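Endoglucanase E-5 (Thermobifida fusca, PDB 2CKS) cleaves internal beta-1,4-glucosidic linkages in cellulose, lichenin and cereal beta-D-glucans, this chain being the family 5 catalytic domain of the secreted enzyme. Local coordinates at residues A[144-156]-A[188-201]. Sequence-based numbering, arbitrary orientation. Where two conformers were deposited one is given.
Sequences SWASIKSYAEEVI and EIAANPVNASNIMY
Trp145 is the large knob of this contact, its indole slotted between Ile189 on one face and Lys149 CB, from its own helix, on the other. Ile189 CG1 stands 3.8 Å from the centroid of the six-membered ring, nearly on the ring normal, a CH-pi contact. Holding CG anti to the backbone N (chi1 172°) swings the indole out of the helix, and its NE1 gives Asn192 O an almost straight bond of 2.8 Å that lies in the ring plane. At the far rim Trp145 CH2 abuts the edge of Tyr201, 3.6 Å from CE2, with the planes 58° apart. The two pieces belong to the closed eight-stranded TIM barrel of family 5 glycoside hydrolases: helix 145-162, which follows the fourth barrel strand, lies against the chain leading into the sixth, strand 199-206. Were the indole cut back to an alanine methyl, a gap would probably open against Ile189 and Tyr201, and Asn192 O would lose its indole donor. Further along the helix the bumps are smaller: Val194 pushes CG2 against Ala152 CB (4.0 Å), while its CG1 meets Ile156 CD1 tip to tip at 3.6 Å. Lys149, bent at chi3 and chi4, runs past the backbone of Val194 to bring NZ to Pro193 O (3.0 Å) and into a salt bridge with Glu153 OE1, whose anti side receives Asn195 N at 3.0 Å.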
# COMPACT_ATOMS: atom_id res chain seq x y z
N SER A 144 18.62 -1.65 -10.01
CA SER A 144 19.41 -0.98 -8.99
C SER A 144 18.59 0.07 -8.28
O SER A 144 17.60 0.58 -8.81
CB SER A 144 20.63 -0.30 -9.63
OG SER A 144 20.22 0.77 -10.46
N TRP A 145 19.04 0.43 -7.08
CA TRP A 145 18.44 1.55 -6.37
C TRP A 145 18.55 2.85 -7.16
O TRP A 145 17.60 3.62 -7.24
CB TRP A 145 19.01 1.72 -4.95
CG TRP A 145 18.50 2.99 -4.35
CD1 TRP A 145 19.22 4.09 -4.04
CD2 TRP A 145 17.13 3.32 -4.09
NE1 TRP A 145 18.39 5.09 -3.58
CE2 TRP A 145 17.10 4.64 -3.61
CE3 TRP A 145 15.91 2.64 -4.23
CZ2 TRP A 145 15.92 5.28 -3.25
CZ3 TRP A 145 14.74 3.28 -3.88
CH2 TRP A 145 14.75 4.59 -3.40
N ALA A 146 19.71 3.11 -7.77
CA ALA A 146 19.86 4.33 -8.57
C ALA A 146 18.82 4.45 -9.69
O ALA A 146 18.37 5.55 -9.99
CB ALA A 146 21.27 4.45 -9.14
N SER A 147 18.44 3.34 -10.30
CA SER A 147 17.45 3.39 -11.38
C SER A 147 16.05 3.63 -10.82
O SER A 147 15.24 4.28 -11.48
CB SER A 147 17.50 2.12 -12.23
OG SER A 147 16.86 1.05 -11.58
N ILE A 148 15.76 3.11 -9.63
CA ILE A 148 14.46 3.38 -8.99
C ILE A 148 14.39 4.85 -8.62
O ILE A 148 13.38 5.49 -8.85
CB ILE A 148 14.23 2.49 -7.76
CG1 ILE A 148 14.18 1.02 -8.18
CG2 ILE A 148 12.91 2.89 -7.08
CD1 ILE A 148 14.31 0.07 -7.01
N LYS A 149 15.48 5.38 -8.09
CA LYS A 149 15.56 6.79 -7.74
C LYS A 149 15.33 7.68 -8.98
O LYS A 149 14.59 8.64 -8.92
CB LYS A 149 16.93 7.09 -7.10
CG LYS A 149 17.19 8.57 -6.82
CD LYS A 149 18.59 8.81 -6.29
CE LYS A 149 19.19 10.11 -6.79
NZ LYS A 149 18.62 11.26 -6.05
N SER A 150 15.96 7.36 -10.10
CA SER A 150 15.79 8.17 -11.31
C SER A 150 14.37 8.04 -11.86
O SER A 150 13.83 9.00 -12.39
CB SER A 150 16.85 7.83 -12.37
OG SER A 150 16.80 6.47 -12.75
N TYR A 151 13.76 6.86 -11.72
CA TYR A 151 12.36 6.68 -12.11
C TYR A 151 11.48 7.59 -11.27
O TYR A 151 10.62 8.29 -11.79
CB TYR A 151 11.92 5.22 -11.93
CG TYR A 151 10.42 5.03 -11.95
CD1 TYR A 151 9.71 4.97 -13.16
CD2 TYR A 151 9.69 4.94 -10.77
CE1 TYR A 151 8.32 4.81 -13.17
CE2 TYR A 151 8.32 4.80 -10.78
CZ TYR A 151 7.64 4.73 -11.97
OH TYR A 151 6.26 4.57 -11.93
N ALA A 152 11.71 7.58 -9.96
CA ALA A 152 10.91 8.36 -9.02
C ALA A 152 11.02 9.84 -9.37
O ALA A 152 10.04 10.57 -9.35
CB ALA A 152 11.37 8.11 -7.57
N GLU A 153 12.21 10.27 -9.75
CA GLU A 153 12.46 11.67 -10.05
C GLU A 153 11.86 12.10 -11.40
O GLU A 153 11.71 13.29 -11.66
CB GLU A 153 13.97 11.95 -9.93
CG GLU A 153 14.40 11.87 -8.47
CD GLU A 153 15.89 11.92 -8.22
OE1 GLU A 153 16.27 11.96 -7.03
OE2 GLU A 153 16.69 11.92 -9.19
N GLU A 154 11.48 11.13 -12.24
CA GLU A 154 10.72 11.38 -13.47
C GLU A 154 9.21 11.50 -13.21
O GLU A 154 8.53 12.30 -13.84
CB GLU A 154 10.99 10.28 -14.51
CG GLU A 154 12.42 10.25 -15.03
CD GLU A 154 12.75 9.06 -15.92
OE1 GLU A 154 12.94 7.94 -15.41
OE2 GLU A 154 12.83 9.25 -17.13
N VAL A 155 8.67 10.72 -12.27
CA VAL A 155 7.23 10.69 -12.03
C VAL A 155 6.79 11.73 -11.00
O VAL A 155 5.74 12.34 -11.15
CB VAL A 155 6.77 9.29 -11.55
CG1 VAL A 155 5.27 9.26 -11.24
CG2 VAL A 155 7.09 8.26 -12.60
N ILE A 156 7.60 11.94 -9.98
CA ILE A 156 7.24 12.85 -8.88
C ILE A 156 6.84 14.24 -9.38
O ILE A 156 5.81 14.75 -8.96
CB ILE A 156 8.33 12.89 -7.78
CG1 ILE A 156 8.28 11.59 -6.97
CG2 ILE A 156 8.15 14.08 -6.82
CD1 ILE A 156 9.51 11.34 -6.14
N GLU A 188 21.47 1.88 1.65
CA GLU A 188 21.63 2.28 0.25
C GLU A 188 20.73 3.46 -0.10
O GLU A 188 21.14 4.38 -0.81
CB GLU A 188 21.31 1.09 -0.64
CG GLU A 188 21.46 1.33 -2.11
CD GLU A 188 21.50 0.04 -2.89
OE1 GLU A 188 20.73 -0.90 -2.55
OE2 GLU A 188 22.30 -0.03 -3.84
N ILE A 189 19.50 3.43 0.39
CA ILE A 189 18.55 4.51 0.17
C ILE A 189 18.98 5.79 0.88
O ILE A 189 18.96 6.88 0.31
CB ILE A 189 17.13 4.09 0.64
CG1 ILE A 189 16.62 2.91 -0.18
CG2 ILE A 189 16.15 5.28 0.59
CD1 ILE A 189 15.49 2.12 0.50
N ALA A 190 19.38 5.65 2.14
CA ALA A 190 19.76 6.81 2.95
C ALA A 190 20.96 7.54 2.36
O ALA A 190 21.02 8.77 2.45
CB ALA A 190 20.03 6.40 4.37
N ALA A 191 21.86 6.79 1.73
CA ALA A 191 23.06 7.35 1.11
C ALA A 191 22.78 8.05 -0.22
O ALA A 191 23.58 8.87 -0.66
CB ALA A 191 24.11 6.26 0.89
N ASN A 192 21.66 7.72 -0.86
CA ASN A 192 21.28 8.28 -2.15
C ASN A 192 19.76 8.44 -2.22
O ASN A 192 19.10 7.77 -3.00
CB ASN A 192 21.79 7.36 -3.27
CG ASN A 192 21.67 7.98 -4.65
OD1 ASN A 192 21.52 9.20 -4.79
ND2 ASN A 192 21.75 7.14 -5.68
N PRO A 193 19.19 9.32 -1.40
CA PRO A 193 17.74 9.39 -1.28
C PRO A 193 17.09 10.07 -2.49
O PRO A 193 17.75 10.81 -3.22
CB PRO A 193 17.54 10.21 -0.01
CG PRO A 193 18.73 11.08 0.06
CD PRO A 193 19.87 10.28 -0.52
N VAL A 194 15.81 9.79 -2.69
CA VAL A 194 15.03 10.51 -3.69
C VAL A 194 15.09 12.00 -3.31
O VAL A 194 14.89 12.35 -2.15
CB VAL A 194 13.58 9.99 -3.75
CG1 VAL A 194 12.71 10.89 -4.62
CG2 VAL A 194 13.56 8.56 -4.26
N ASN A 195 15.38 12.85 -4.30
CA ASN A 195 15.56 14.29 -4.11
C ASN A 195 14.20 14.99 -4.14
O ASN A 195 13.89 15.78 -5.02
CB ASN A 195 16.51 14.86 -5.19
CG ASN A 195 16.94 16.30 -4.91
OD1 ASN A 195 17.54 16.61 -3.87
ND2 ASN A 195 16.66 17.19 -5.86
N ALA A 196 13.38 14.65 -3.17
CA ALA A 196 12.09 15.27 -2.94
C ALA A 196 11.76 15.02 -1.49
O ALA A 196 12.31 14.11 -0.86
CB ALA A 196 11.02 14.68 -3.83
N SER A 197 10.87 15.84 -0.96
CA SER A 197 10.39 15.65 0.38
C SER A 197 8.91 15.32 0.36
O SER A 197 8.28 15.21 -0.70
CB SER A 197 10.69 16.88 1.21
OG SER A 197 12.10 17.02 1.30
N ASN A 198 8.35 15.10 1.54
CA ASN A 198 7.05 14.50 1.67
C ASN A 198 7.00 13.16 0.95
O ASN A 198 6.02 12.82 0.31
CB ASN A 198 5.98 15.47 1.17
CG ASN A 198 4.74 15.39 1.97
OD1 ASN A 198 4.76 14.93 3.11
ND2 ASN A 198 3.63 15.82 1.39
N ILE A 199 8.09 12.40 1.07
CA ILE A 199 8.27 11.08 0.46
C ILE A 199 8.32 10.03 1.57
O ILE A 199 8.86 10.30 2.65
CB ILE A 199 9.61 11.04 -0.34
CG1 ILE A 199 9.58 12.02 -1.52
CG2 ILE A 199 9.94 9.62 -0.83
CD1 ILE A 199 8.51 11.74 -2.56
N MET A 200 7.77 8.85 1.30
CA MET A 200 7.96 7.66 2.13
C MET A 200 8.47 6.55 1.23
O MET A 200 8.34 6.62 0.00
CB MET A 200 6.64 7.24 2.76
CG MET A 200 5.91 8.37 3.45
SD MET A 200 4.45 7.78 4.30
CE MET A 200 5.16 7.03 5.71
N TYR A 201 9.06 5.54 1.84
CA TYR A 201 9.61 4.41 1.11
C TYR A 201 8.87 3.16 1.52
O TYR A 201 8.56 2.96 2.70
CB TYR A 201 11.10 4.28 1.41
CG TYR A 201 11.89 5.47 0.92
CD1 TYR A 201 12.10 6.56 1.74
CD2 TYR A 201 12.41 5.50 -0.37
CE1 TYR A 201 12.83 7.65 1.29
CE2 TYR A 201 13.13 6.58 -0.82
CZ TYR A 201 13.35 7.65 0.01
OH TYR A 201 14.07 8.73 -0.45
O HOH W 1 21.52 -0.75 -6.16